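Local structure of endoglucanase (Humicola insolens, 1DYS) at residues R60-A65 with A121-A126; Q67-A72 with S128-A133; L179-G184 with Q198-I203; E194-E199 with T248-A253. The protein hydrolyses internal beta-1,4-glucosidic linkages of cellulose as a glycoside hydrolase family 6 endoglucanase, contributing to the recycling of plant biomass. One frame throughout, in Å; residues are numbered along the deposited sequence. Where two conformers were deposited one is given.

Following the chain from the N terminus, the first helix to take part is 60-74, which serves both of the first two contacts. Its opening turn pairs with the end of helix 108-126 in contact 1, closing a loop that contains strand 79-85; its later turns meet the lead-in to strand 132-136 in contact 2. The segments of these two contacts alternate along the chain, so the loops cross, and Leu124 packs on Phe132 where they touch. Contact 3 follows in series, closing a short loop from strand 175-180 to helix 190-207. Contact 4 begins on that same helix, sharing Gln198 and Glu199, and ties it to helix 243-255. Strands 132-136 and 175-180, neighbours in the parallel sheet, relate contact 2 to contact 3.

Contact 1: residues R60-A65 with A121-A126; sequences RDIDVA and AQKLKA
Lys123 and Asp63 form a salt bridge across two nearly parallel helices. The ammonium NZ of Lys123 lies 2.6 Å from OD2 of Asp63, which receives it on its syn lone pair; a weak second bond runs to OD1. The two side chains cross at about a right angle, and the lysine chain runs straight until its last torsion, where a bend (chi4 -64°) swings NZ onto the carboxylate. Beneath the ion pair the same chain is used as a hydrocarbon: CD of Lys123 rests against CB of Ile62 at 3.9 Å. Deeper still, CG2 of Ile62 meets CD1 of Leu124 at 3.6 Å, with the two side chains again nearly perpendicular. Helices 60-74 and 108-126 lie side by side on one face of the parallel sheet that forms the distorted barrel of family 6 glycoside hydrolases, and their short segments cross at -15° with axes 10.2 Å apart. Without the long chain of Lys123, as with an alanine here, the Asp63 carboxylate would probably lose its mate and the flank of Ile62 its cover. Behind this layer, Ile62 and Leu124 both reach Leu83 of strand 79-85, while Leu124 also packs on Phe132 and Val134 of the next strand. At the start of the first segment, Arg60 turns to the second subunit, where its NH1 forms a salt bridge with Glu115 of that chain.

Contact 2: residues Q67-A72 with S128-A133; sequences QNARAA and SDVQFA
Arg70 directs CG away from its own carbonyl carbon and stays extended as far as NE, whereas Asp129 holds CG between its backbone N and carbonyl carbon (chi1 58°); together these torsions bring guanidinium and carboxylate edge to edge. The pair joins helix 60-74 to the turn that leads into strand 132-136 of the parallel sheet in the family 6 barrel. The grip is side-on and two-pronged: NE of Arg70 donates to OD2 of Asp129 at 2.9 Å, and NH2 of Arg70 to OD1 of Asp129 at 2.8 Å. Both oxygens use their syn lone pairs, the second bond is almost straight at 178°, and the two planes are only 23° apart. This pair of hydrogen bonds is likely to fix the rotation of both flat groups. On the inner side of this exposed bridge the contact becomes apolar. CB of Ala69 faces CG1 of Val130 at 3.9 Å, both residues also touching Val81 of strand 79-85, the neighbouring strand, to which Gln131 and Ala133 hydrogen-bond through their backbones. Besides meeting Ala69, CG1 of Val130 sits over one face of the Phe132 ring, 3.5 Å above its plane and offset toward the rim.

Contact 3: residues L179-G184 with Q198-I203; sequences LDVANG and QEVATI
Leu179 and Val200 lie alongside each other, pointing opposite ways, each reaching across with one methyl branch, so that CD2 of Leu179 comes to 4.2 Å from CG2 of Val200. This is the packing of a helix onto the strand that precedes it in an alpha/beta barrel: strand 175-180 belongs to the parallel sheet, and helix 190-207 covers its outer face. With CG of Leu179 anti to the backbone N (chi1 178°), the same CD2 also extends to CG2 of Ile203, one helical turn beyond Val200, at 4.4 Å. Val181 approaches Val200 from further along the chain, using CG1 in a looser contact. Ile141 touches Leu179, Val200 and Ile203, while Phe216 of strand 215-218 packs on both valines, leaving the whole contact buried. Past the strand end the chain turns toward the active site. Asn183, at a helix N-cap, is a probable substrate-binding residue, and its OD1 bonds to Gly185 N. OD2 of Asp180 takes a bond from the backbone N of Asp139, probably a catalytic proton donor. In the Asx turn that redirects the chain, the same OD2 of Asp180 accepts from N of Ala182 at 2.8 Å, the donor lying 52° out of the carboxylate plane.

Contact 4: residues E194-E199 with T248-A253; sequences EPTAQE and TNIANA
Glu194 reaches Ala253 with the end of its side chain. Its chain first leaves on the side away from helix 243-255, then folds back at the second torsion (chi2 -67°), bringing OE2 of Glu194 to 3.6 Å from CB of Ala253. OE2 of Glu194 also accepts a hydrogen bond from a water at 2.9 Å, and this water donates to the backbone O of Ala253, 2.6 Å away. A single water thus bridges the acid on one helix to a main-chain carbonyl on the other. The second carboxylate oxygen, OE1, is engaged elsewhere, in a salt bridge with Arg257, so both oxygens of this exposed group have partners. At Pro195 the helix is kinked, since the ring nitrogen makes no bond to the preceding turn. Thr196 then turns inward. Its methyl CG2, anti to the backbone N, meets CD1 of Ile250 at 3.9 Å, the side chains crossing at about a right angle, while OG1 goes back to the carbonyl oxygen of Lys192 in its own helix. Next comes Ala197, whose CB lies 4.3 Å from CB of Ala253; these two small residues stand where the backbones come nearest, with 6.5 Å between their CA atoms. The short helical segments cross at -57°, with axes 9.6 Å apart. Thr196 lies about 7 Å, side chain to side chain, from Trp186, a probable substrate-binding residue. The arrangement is the packing of two neighbouring outer helices, here steeply inclined to each other, round the parallel barrel of family 6 glycoside hydrolases.

Contact 1: residues R60-A65 with A121-A126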
loop_
_atom_site.group_PDB
_atom_site.type_symbol
_atom_site.label_atom_id
_atom_site.label_comp_id
_atom_site.label_asym_id
_atom_site.label_seq_id
_atom_site.Cartn_x
_atom_site.Cartn_y
_atom_site.Cartn_z
ATOM N N ARG A 60 13.646 6.730 -6.361
ATOM C CA ARG A 60 14.004 6.701 -7.775
ATOM C C ARG A 60 13.198 7.704 -8.569
ATOM O O ARG A 60 13.703 8.231 -9.553
ATOM C CB ARG A 60 13.844 5.304 -8.392
ATOM C CG ARG A 60 12.409 4.831 -8.576
ATOM C CD ARG A 60 12.302 3.319 -8.827
ATOM N NE ARG A 60 12.948 2.558 -7.789
ATOM C CZ ARG A 60 13.610 1.431 -7.627
ATOM N NH1 ARG A 60 13.885 0.574 -8.609
ATOM N NH2 ARG A 60 14.043 1.161 -6.391
ATOM N N ASP A 61 11.953 8.044 -8.134
ATOM C CA ASP A 61 11.182 9.068 -8.821
ATOM C C ASP A 61 11.827 10.448 -8.693
ATOM O O ASP A 61 11.535 11.311 -9.524
ATOM C CB ASP A 61 9.719 9.108 -8.370
ATOM C CG ASP A 61 8.880 8.112 -9.155
ATOM O OD1 ASP A 61 9.394 7.508 -10.118
ATOM O OD2 ASP A 61 7.679 7.897 -8.823
ATOM N N ILE A 62 12.711 10.684 -7.684
ATOM C CA ILE A 62 13.383 11.984 -7.661
ATOM C C ILE A 62 14.333 12.097 -8.856
ATOM O O ILE A 62 14.430 13.146 -9.524
ATOM C CB ILE A 62 14.159 12.168 -6.342
ATOM C CG1 ILE A 62 13.195 12.148 -5.157
ATOM C CG2 ILE A 62 14.887 13.506 -6.300
ATOM C CD1 ILE A 62 13.936 12.204 -3.823
ATOM N N ASP A 63 15.033 11.004 -9.173
ATOM C CA ASP A 63 15.908 10.994 -10.351
ATOM C C ASP A 63 15.082 11.252 -11.611
ATOM O O ASP A 63 15.498 12.033 -12.488
ATOM C CB ASP A 63 16.727 9.702 -10.426
ATOM C CG ASP A 63 17.565 9.497 -9.177
ATOM O OD1 ASP A 63 18.246 10.421 -8.688
ATOM O OD2 ASP A 63 17.583 8.386 -8.596
ATOM N N VAL A 64 13.906 10.614 -11.685
ATOM C CA VAL A 64 13.008 10.839 -12.806
ATOM C C VAL A 64 12.638 12.325 -12.915
ATOM O O VAL A 64 12.718 12.911 -14.009
ATOM C CB VAL A 64 11.717 10.002 -12.739
ATOM C CG1 VAL A 64 10.836 10.323 -13.951
ATOM C CG2 VAL A 64 12.054 8.522 -12.705
ATOM N N ALA A 65 12.219 12.930 -11.795
ATOM C CA ALA A 65 11.826 14.343 -11.812
ATOM C C ALA A 65 12.984 15.246 -12.246
ATOM O O ALA A 65 12.850 16.198 -13.033
ATOM C CB ALA A 65 11.254 14.780 -10.451
ATOM N N ALA A 121 18.084 13.968 0.500
ATOM C CA ALA A 121 18.897 15.195 0.520
ATOM C C ALA A 121 20.077 15.118 -0.427
ATOM O O ALA A 121 20.405 16.141 -1.042
ATOM C CB ALA A 121 19.334 15.483 1.933
ATOM N N GLN A 122 20.687 13.951 -0.535
ATOM C CA GLN A 122 21.841 13.779 -1.421
ATOM C C GLN A 122 21.453 14.110 -2.852
ATOM O O GLN A 122 22.175 14.833 -3.556
ATOM C CB GLN A 122 22.347 12.328 -1.347
ATOM C CG GLN A 122 23.484 12.012 -2.324
ATOM C CD GLN A 122 23.855 10.539 -2.251
ATOM O OE1 GLN A 122 23.406 9.772 -1.393
ATOM N NE2 GLN A 122 24.708 10.097 -3.170
ATOM N N LYS A 123 20.319 13.543 -3.304
ATOM C CA LYS A 123 19.880 13.778 -4.673
ATOM C C LYS A 123 19.542 15.232 -4.953
ATOM O O LYS A 123 19.912 15.772 -5.996
ATOM C CB LYS A 123 18.569 12.963 -4.867
ATOM C CG LYS A 123 18.922 11.480 -5.055
ATOM C CD LYS A 123 17.587 10.738 -5.243
ATOM C CE LYS A 123 17.798 9.222 -5.131
ATOM N NZ LYS A 123 18.665 8.701 -6.204
ATOM N N LEU A 124 18.905 15.920 -3.997
ATOM C CA LEU A 124 18.583 17.332 -4.255
ATOM C C LEU A 124 19.824 18.219 -4.152
ATOM O O LEU A 124 19.924 19.141 -4.965
ATOM C CB LEU A 124 17.497 17.823 -3.294
ATOM C CG LEU A 124 16.048 17.625 -3.758
ATOM C CD1 LEU A 124 15.722 16.151 -3.972
ATOM C CD2 LEU A 124 15.131 18.149 -2.661
ATOM N N LYS A 125 20.723 17.957 -3.208
ATOM C CA LYS A 125 21.911 18.830 -3.085
ATOM C C LYS A 125 22.828 18.604 -4.270
ATOM O O LYS A 125 23.532 19.546 -4.666
ATOM C CB LYS A 125 22.624 18.592 -1.746
ATOM C CG LYS A 125 21.853 19.171 -0.561
ATOM C CD LYS A 125 22.536 18.883 0.780
ATOM C CE LYS A 125 21.758 19.604 1.873
ATOM N NZ LYS A 125 22.257 19.309 3.225
ATOM N N ALA A 126 22.823 17.425 -4.886
ATOM C CA ALA A 126 23.662 17.214 -6.087
ATOM C C ALA A 126 23.097 17.984 -7.260
ATOM O O ALA A 126 23.842 18.508 -8.101
ATOM C CB ALA A 126 23.753 15.727 -6.394
#

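Contact 2: residues Q67-A72 with S128-A133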
loop_
_atom_site.group_PDB
_atom_site.type_symbol
_atom_site.label_atom_id
_atom_site.label_comp_id
_atom_site.label_asym_id
_atom_site.label_seq_id
_atom_site.Cartn_x
_atom_site.Cartn_y
_atom_site.Cartn_z
ATOM N N GLN A 67 15.601 14.445 -14.114
ATOM C CA GLN A 67 15.836 14.223 -15.540
ATOM C C GLN A 67 14.896 15.092 -16.345
ATOM O O GLN A 67 15.219 15.859 -17.258
ATOM C CB GLN A 67 15.681 12.744 -15.921
ATOM C CG GLN A 67 15.572 12.596 -17.442
ATOM C CD GLN A 67 15.678 11.164 -17.925
ATOM O OE1 GLN A 67 16.318 10.321 -17.301
ATOM N NE2 GLN A 67 15.056 10.867 -19.058
ATOM N N ASN A 68 13.595 15.012 -15.982
ATOM C CA ASN A 68 12.580 15.821 -16.622
ATOM C C ASN A 68 12.828 17.314 -16.463
ATOM O O ASN A 68 12.605 18.067 -17.404
ATOM C CB ASN A 68 11.191 15.444 -16.079
ATOM C CG ASN A 68 10.778 14.035 -16.427
ATOM O OD1 ASN A 68 11.268 13.445 -17.393
ATOM N ND2 ASN A 68 9.807 13.488 -15.687
ATOM N N ALA A 69 13.274 17.769 -15.292
ATOM C CA ALA A 69 13.549 19.165 -15.038
ATOM C C ALA A 69 14.699 19.621 -15.969
ATOM O O ALA A 69 14.562 20.644 -16.614
ATOM C CB ALA A 69 13.899 19.503 -13.601
ATOM N N ARG A 70 15.745 18.809 -16.070
ATOM C CA ARG A 70 16.876 19.164 -16.928
ATOM C C ARG A 70 16.517 19.151 -18.406
ATOM O O ARG A 70 17.041 19.981 -19.164
ATOM C CB ARG A 70 18.054 18.227 -16.657
ATOM C CG ARG A 70 18.592 18.374 -15.242
ATOM C CD ARG A 70 19.797 17.475 -14.962
ATOM N NE ARG A 70 20.441 17.981 -13.734
ATOM C CZ ARG A 70 21.026 17.190 -12.850
ATOM N NH1 ARG A 70 21.105 15.893 -13.092
ATOM N NH2 ARG A 70 21.548 17.762 -11.753
ATOM N N ALA A 71 15.592 18.302 -18.847
ATOM C CA ALA A 71 15.140 18.284 -20.230
ATOM C C ALA A 71 14.277 19.505 -20.547
ATOM O O ALA A 71 14.298 20.066 -21.653
ATOM C CB ALA A 71 14.341 17.016 -20.530
ATOM N N ALA A 72 13.497 19.950 -19.569
ATOM C CA ALA A 72 12.624 21.101 -19.725
ATOM C C ALA A 72 13.478 22.353 -19.892
ATOM O O ALA A 72 13.305 23.184 -20.768
ATOM C CB ALA A 72 11.673 21.241 -18.541
ATOM N N SER A 128 22.079 21.002 -7.934
ATOM C CA SER A 128 22.129 22.413 -7.589
ATOM C C SER A 128 21.617 23.372 -8.665
ATOM O O SER A 128 21.326 24.539 -8.370
ATOM C CB SER A 128 23.572 22.798 -7.226
ATOM O OG SER A 128 24.501 22.529 -8.240
ATOM N N ASP A 129 21.493 22.887 -9.878
ATOM C CA ASP A 129 21.006 23.518 -11.065
ATOM C C ASP A 129 19.475 23.471 -11.154
ATOM O O ASP A 129 18.864 24.095 -12.017
ATOM C CB ASP A 129 21.555 22.809 -12.311
ATOM C CG ASP A 129 21.239 21.343 -12.448
ATOM O OD1 ASP A 129 21.359 20.580 -11.455
ATOM O OD2 ASP A 129 20.897 20.820 -13.530
ATOM N N VAL A 130 18.869 22.652 -10.293
ATOM C CA VAL A 130 17.404 22.544 -10.329
ATOM C C VAL A 130 16.738 23.191 -9.131
ATOM O O VAL A 130 17.184 23.047 -7.993
ATOM C CB VAL A 130 17.078 21.033 -10.379
ATOM C CG1 VAL A 130 15.578 20.764 -10.365
ATOM C CG2 VAL A 130 17.704 20.414 -11.633
ATOM N N GLN A 131 15.599 23.879 -9.385
ATOM C CA GLN A 131 14.892 24.438 -8.231
ATOM C C GLN A 131 13.848 23.442 -7.703
ATOM O O GLN A 131 13.134 22.905 -8.562
ATOM C CB GLN A 131 14.172 25.760 -8.622
ATOM C CG GLN A 131 15.244 26.812 -8.983
ATOM C CD GLN A 131 15.931 27.408 -7.774
ATOM O OE1 GLN A 131 15.319 27.698 -6.742
ATOM N NE2 GLN A 131 17.256 27.569 -7.872
ATOM N N PHE A 132 13.743 23.289 -6.390
ATOM C CA PHE A 132 12.788 22.346 -5.836
ATOM C C PHE A 132 11.859 22.994 -4.822
ATOM O O PHE A 132 12.269 23.804 -3.988
ATOM C CB PHE A 132 13.534 21.226 -5.063
ATOM C CG PHE A 132 14.416 20.339 -5.892
ATOM C CD1 PHE A 132 13.958 19.229 -6.586
ATOM C CD2 PHE A 132 15.758 20.682 -6.060
ATOM C CE1 PHE A 132 14.798 18.468 -7.346
ATOM C CE2 PHE A 132 16.595 19.933 -6.864
ATOM C CZ PHE A 132 16.139 18.788 -7.497
ATOM N N ALA A 133 10.586 22.603 -4.898
ATOM C CA ALA A 133 9.625 22.923 -3.864
ATOM C C ALA A 133 9.250 21.584 -3.181
ATOM O O ALA A 133 8.755 20.699 -3.876
ATOM C CB ALA A 133 8.307 23.509 -4.337
#

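Contact 3: residues L179-G184 with Q198-I203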
loop_
_atom_site.group_PDB
_atom_site.type_symbol
_atom_site.label_atom_id
_atom_site.label_comp_id
_atom_site.label_asym_id
_atom_site.label_seq_id
_atom_site.Cartn_x
_atom_site.Cartn_y
_atom_site.Cartn_z
ATOM N N LEU A 179 6.149 23.202 4.850
ATOM C CA LEU A 179 5.700 22.261 5.876
ATOM C C LEU A 179 4.190 22.149 5.859
ATOM O O LEU A 179 3.453 23.142 5.935
ATOM C CB LEU A 179 6.278 22.722 7.230
ATOM C CG LEU A 179 5.921 21.933 8.469
ATOM C CD1 LEU A 179 6.416 20.490 8.349
ATOM C CD2 LEU A 179 6.544 22.604 9.706
ATOM N N ASP A 180 3.706 20.900 5.713
ATOM C CA ASP A 180 2.261 20.738 5.505
ATOM C C ASP A 180 1.458 21.075 6.728
ATOM O O ASP A 180 1.871 20.716 7.826
ATOM C CB ASP A 180 1.980 19.280 5.027
ATOM C CG ASP A 180 0.502 19.293 4.660
ATOM O OD1 ASP A 180 0.207 19.819 3.612
ATOM O OD2 ASP A 180 -0.325 18.827 5.448
ATOM N N VAL A 181 0.378 21.860 6.571
ATOM C CA VAL A 181 -0.520 22.158 7.668
ATOM C C VAL A 181 -1.957 21.768 7.315
ATOM O O VAL A 181 -2.950 22.379 7.726
ATOM C CB VAL A 181 -0.418 23.620 8.159
ATOM C CG1 VAL A 181 0.993 23.931 8.608
ATOM C CG2 VAL A 181 -0.697 24.578 6.994
ATOM N N ALA A 182 -2.144 20.555 6.770
ATOM C CA ALA A 182 -3.457 19.939 6.563
ATOM C C ALA A 182 -4.379 20.797 5.720
ATOM O O ALA A 182 -4.042 21.135 4.598
ATOM C CB ALA A 182 -4.046 19.614 7.940
ATOM N N ASN A 183 -5.578 21.150 6.211
ATOM C CA ASN A 183 -6.470 21.993 5.399
ATOM C C ASN A 183 -7.263 22.828 6.397
ATOM O O ASN A 183 -7.288 22.520 7.599
ATOM C CB ASN A 183 -7.352 21.197 4.456
ATOM C CG ASN A 183 -8.408 20.429 5.192
ATOM O OD1 ASN A 183 -9.542 20.899 5.319
ATOM N ND2 ASN A 183 -8.078 19.246 5.694
ATOM N N GLY A 184 -7.989 23.818 5.852
ATOM C CA GLY A 184 -8.724 24.710 6.770
ATOM C C GLY A 184 -9.786 24.050 7.625
ATOM O O GLY A 184 -10.060 24.495 8.743
ATOM N N GLN A 198 2.087 26.670 17.269
ATOM C CA GLN A 198 2.940 26.189 18.345
ATOM C C GLN A 198 3.694 24.940 17.889
ATOM O O GLN A 198 4.881 24.760 18.148
ATOM C CB GLN A 198 2.111 25.893 19.609
ATOM C CG GLN A 198 2.994 25.409 20.775
ATOM C CD GLN A 198 3.980 26.538 21.091
ATOM O OE1 GLN A 198 3.497 27.624 21.420
ATOM N NE2 GLN A 198 5.281 26.323 20.958
ATOM N N GLU A 199 2.947 24.068 17.192
ATOM C CA GLU A 199 3.566 22.850 16.650
ATOM C C GLU A 199 4.682 23.175 15.686
ATOM O O GLU A 199 5.761 22.558 15.740
ATOM C CB GLU A 199 2.507 21.974 15.996
ATOM C CG GLU A 199 2.700 20.479 16.153
ATOM C CD GLU A 199 3.288 20.010 17.462
ATOM O OE1 GLU A 199 2.985 20.524 18.549
ATOM O OE2 GLU A 199 4.105 19.049 17.373
ATOM N N VAL A 200 4.466 24.114 14.759
ATOM C CA VAL A 200 5.506 24.551 13.841
ATOM C C VAL A 200 6.672 25.167 14.610
ATOM O O VAL A 200 7.818 24.900 14.276
ATOM C CB VAL A 200 4.879 25.542 12.835
ATOM C CG1 VAL A 200 5.927 26.198 11.980
ATOM C CG2 VAL A 200 3.821 24.829 11.983
ATOM N N ALA A 201 6.361 26.004 15.626
ATOM C CA ALA A 201 7.490 26.591 16.354
ATOM C C ALA A 201 8.327 25.480 17.007
ATOM O O ALA A 201 9.558 25.564 16.944
ATOM C CB ALA A 201 7.089 27.642 17.367
ATOM N N THR A 202 7.712 24.515 17.656
ATOM C CA THR A 202 8.435 23.418 18.300
ATOM C C THR A 202 9.263 22.630 17.307
ATOM O O THR A 202 10.411 22.301 17.604
ATOM C CB THR A 202 7.443 22.496 19.021
ATOM O OG1 THR A 202 6.797 23.255 20.047
ATOM C CG2 THR A 202 8.118 21.269 19.606
ATOM N N ILE A 203 8.690 22.275 16.148
ATOM C CA ILE A 203 9.432 21.565 15.122
ATOM C C ILE A 203 10.617 22.343 14.587
ATOM O O ILE A 203 11.672 21.746 14.324
ATOM C CB ILE A 203 8.516 21.175 13.933
ATOM C CG1 ILE A 203 7.654 20.011 14.437
ATOM C CG2 ILE A 203 9.263 20.829 12.662
ATOM C CD1 ILE A 203 6.395 19.807 13.636
#

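Contact 4: residues E194-E199 with T248-A253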
loop_
_atom_site.group_PDB
_atom_site.type_symbol
_atom_site.label_atom_id
_atom_site.label_comp_id
_atom_site.label_asym_id
_atom_site.label_seq_id
_atom_site.Cartn_x
_atom_site.Cartn_y
_atom_site.Cartn_z
ATOM N N GLU A 194 -3.716 28.574 16.806
ATOM C CA GLU A 194 -2.519 28.734 17.656
ATOM C C GLU A 194 -1.832 27.426 17.967
ATOM O O GLU A 194 -0.622 27.283 17.802
ATOM C CB GLU A 194 -2.762 29.571 18.906
ATOM C CG GLU A 194 -2.977 31.039 18.541
ATOM C CD GLU A 194 -1.744 31.725 17.982
ATOM O OE1 GLU A 194 -0.617 31.172 18.057
ATOM O OE2 GLU A 194 -1.933 32.851 17.460
ATOM N N PRO A 195 -2.563 26.380 18.294
ATOM C CA PRO A 195 -1.994 25.059 18.521
ATOM C C PRO A 195 -1.227 24.642 17.270
ATOM O O PRO A 195 -0.164 24.044 17.415
ATOM C CB PRO A 195 -3.164 24.099 18.810
ATOM C CG PRO A 195 -4.169 25.083 19.362
ATOM C CD PRO A 195 -3.991 26.400 18.607
ATOM N N THR A 196 -1.690 25.024 16.074
ATOM C CA THR A 196 -0.934 24.727 14.852
ATOM C C THR A 196 0.362 25.503 14.769
ATOM O O THR A 196 1.449 24.991 14.469
ATOM C CB THR A 196 -1.796 25.036 13.605
ATOM O OG1 THR A 196 -2.959 24.205 13.741
ATOM C CG2 THR A 196 -1.066 24.684 12.329
ATOM N N ALA A 197 0.331 26.810 15.092
ATOM C CA ALA A 197 1.559 27.591 15.086
ATOM C C ALA A 197 2.572 27.143 16.119
ATOM O O ALA A 197 3.774 27.220 15.880
ATOM C CB ALA A 197 1.233 29.079 15.303
ATOM N N GLN A 198 2.087 26.670 17.269
ATOM C CA GLN A 198 2.940 26.189 18.345
ATOM C C GLN A 198 3.694 24.940 17.889
ATOM O O GLN A 198 4.881 24.760 18.148
ATOM C CB GLN A 198 2.111 25.893 19.609
ATOM C CG GLN A 198 2.994 25.409 20.775
ATOM C CD GLN A 198 3.980 26.538 21.091
ATOM O OE1 GLN A 198 3.497 27.624 21.420
ATOM N NE2 GLN A 198 5.281 26.323 20.958
ATOM N N GLU A 199 2.947 24.068 17.192
ATOM C CA GLU A 199 3.566 22.850 16.650
ATOM C C GLU A 199 4.682 23.175 15.686
ATOM O O GLU A 199 5.761 22.558 15.740
ATOM C CB GLU A 199 2.507 21.974 15.996
ATOM C CG GLU A 199 2.700 20.479 16.153
ATOM C CD GLU A 199 3.288 20.010 17.462
ATOM O OE1 GLU A 199 2.985 20.524 18.549
ATOM O OE2 GLU A 199 4.105 19.049 17.373
ATOM N N THR A 248 -4.179 33.127 5.138
ATOM C CA THR A 248 -4.020 34.402 5.863
ATOM C C THR A 248 -4.091 34.245 7.370
ATOM O O THR A 248 -3.312 34.871 8.102
ATOM C CB THR A 248 -5.086 35.416 5.369
ATOM O OG1 THR A 248 -4.787 35.698 4.005
ATOM C CG2 THR A 248 -5.063 36.695 6.208
ATOM N N ASN A 249 -4.933 33.369 7.911
ATOM C CA ASN A 249 -5.132 33.175 9.330
ATOM C C ASN A 249 -3.894 32.521 9.940
ATOM O O ASN A 249 -3.436 32.948 10.990
ATOM C CB ASN A 249 -6.376 32.347 9.592
ATOM C CG ASN A 249 -7.657 33.128 9.322
ATOM O OD1 ASN A 249 -7.667 34.372 9.322
ATOM N ND2 ASN A 249 -8.726 32.386 9.086
ATOM N N ILE A 250 -3.396 31.483 9.243
ATOM C CA ILE A 250 -2.171 30.857 9.725
ATOM C C ILE A 250 -1.034 31.866 9.593
ATOM O O ILE A 250 -0.277 32.056 10.550
ATOM C CB ILE A 250 -1.807 29.536 9.010
ATOM C CG1 ILE A 250 -2.790 28.427 9.365
ATOM C CG2 ILE A 250 -0.366 29.146 9.376
ATOM C CD1 ILE A 250 -2.731 27.858 10.767
ATOM N N ALA A 251 -0.932 32.556 8.445
ATOM C CA ALA A 251 0.172 33.510 8.252
ATOM C C ALA A 251 0.169 34.607 9.312
ATOM O O ALA A 251 1.234 34.964 9.808
ATOM C CB ALA A 251 0.077 34.092 6.847
ATOM N N ASN A 252 -1.010 35.036 9.747
ATOM C CA ASN A 252 -1.117 36.044 10.816
ATOM C C ASN A 252 -0.663 35.526 12.172
ATOM O O ASN A 252 0.063 36.208 12.923
ATOM C CB ASN A 252 -2.568 36.557 10.829
ATOM C CG ASN A 252 -2.903 37.440 9.641
ATOM O OD1 ASN A 252 -2.064 37.767 8.791
ATOM N ND2 ASN A 252 -4.152 37.868 9.475
ATOM N N ALA A 253 -0.985 34.274 12.521
ATOM C CA ALA A 253 -0.571 33.623 13.739
ATOM C C ALA A 253 0.946 33.433 13.725
ATOM O O ALA A 253 1.586 33.664 14.750
ATOM C CB ALA A 253 -1.233 32.273 13.960
HETATM O O HOH W 1 0.611 34.262 17.117
#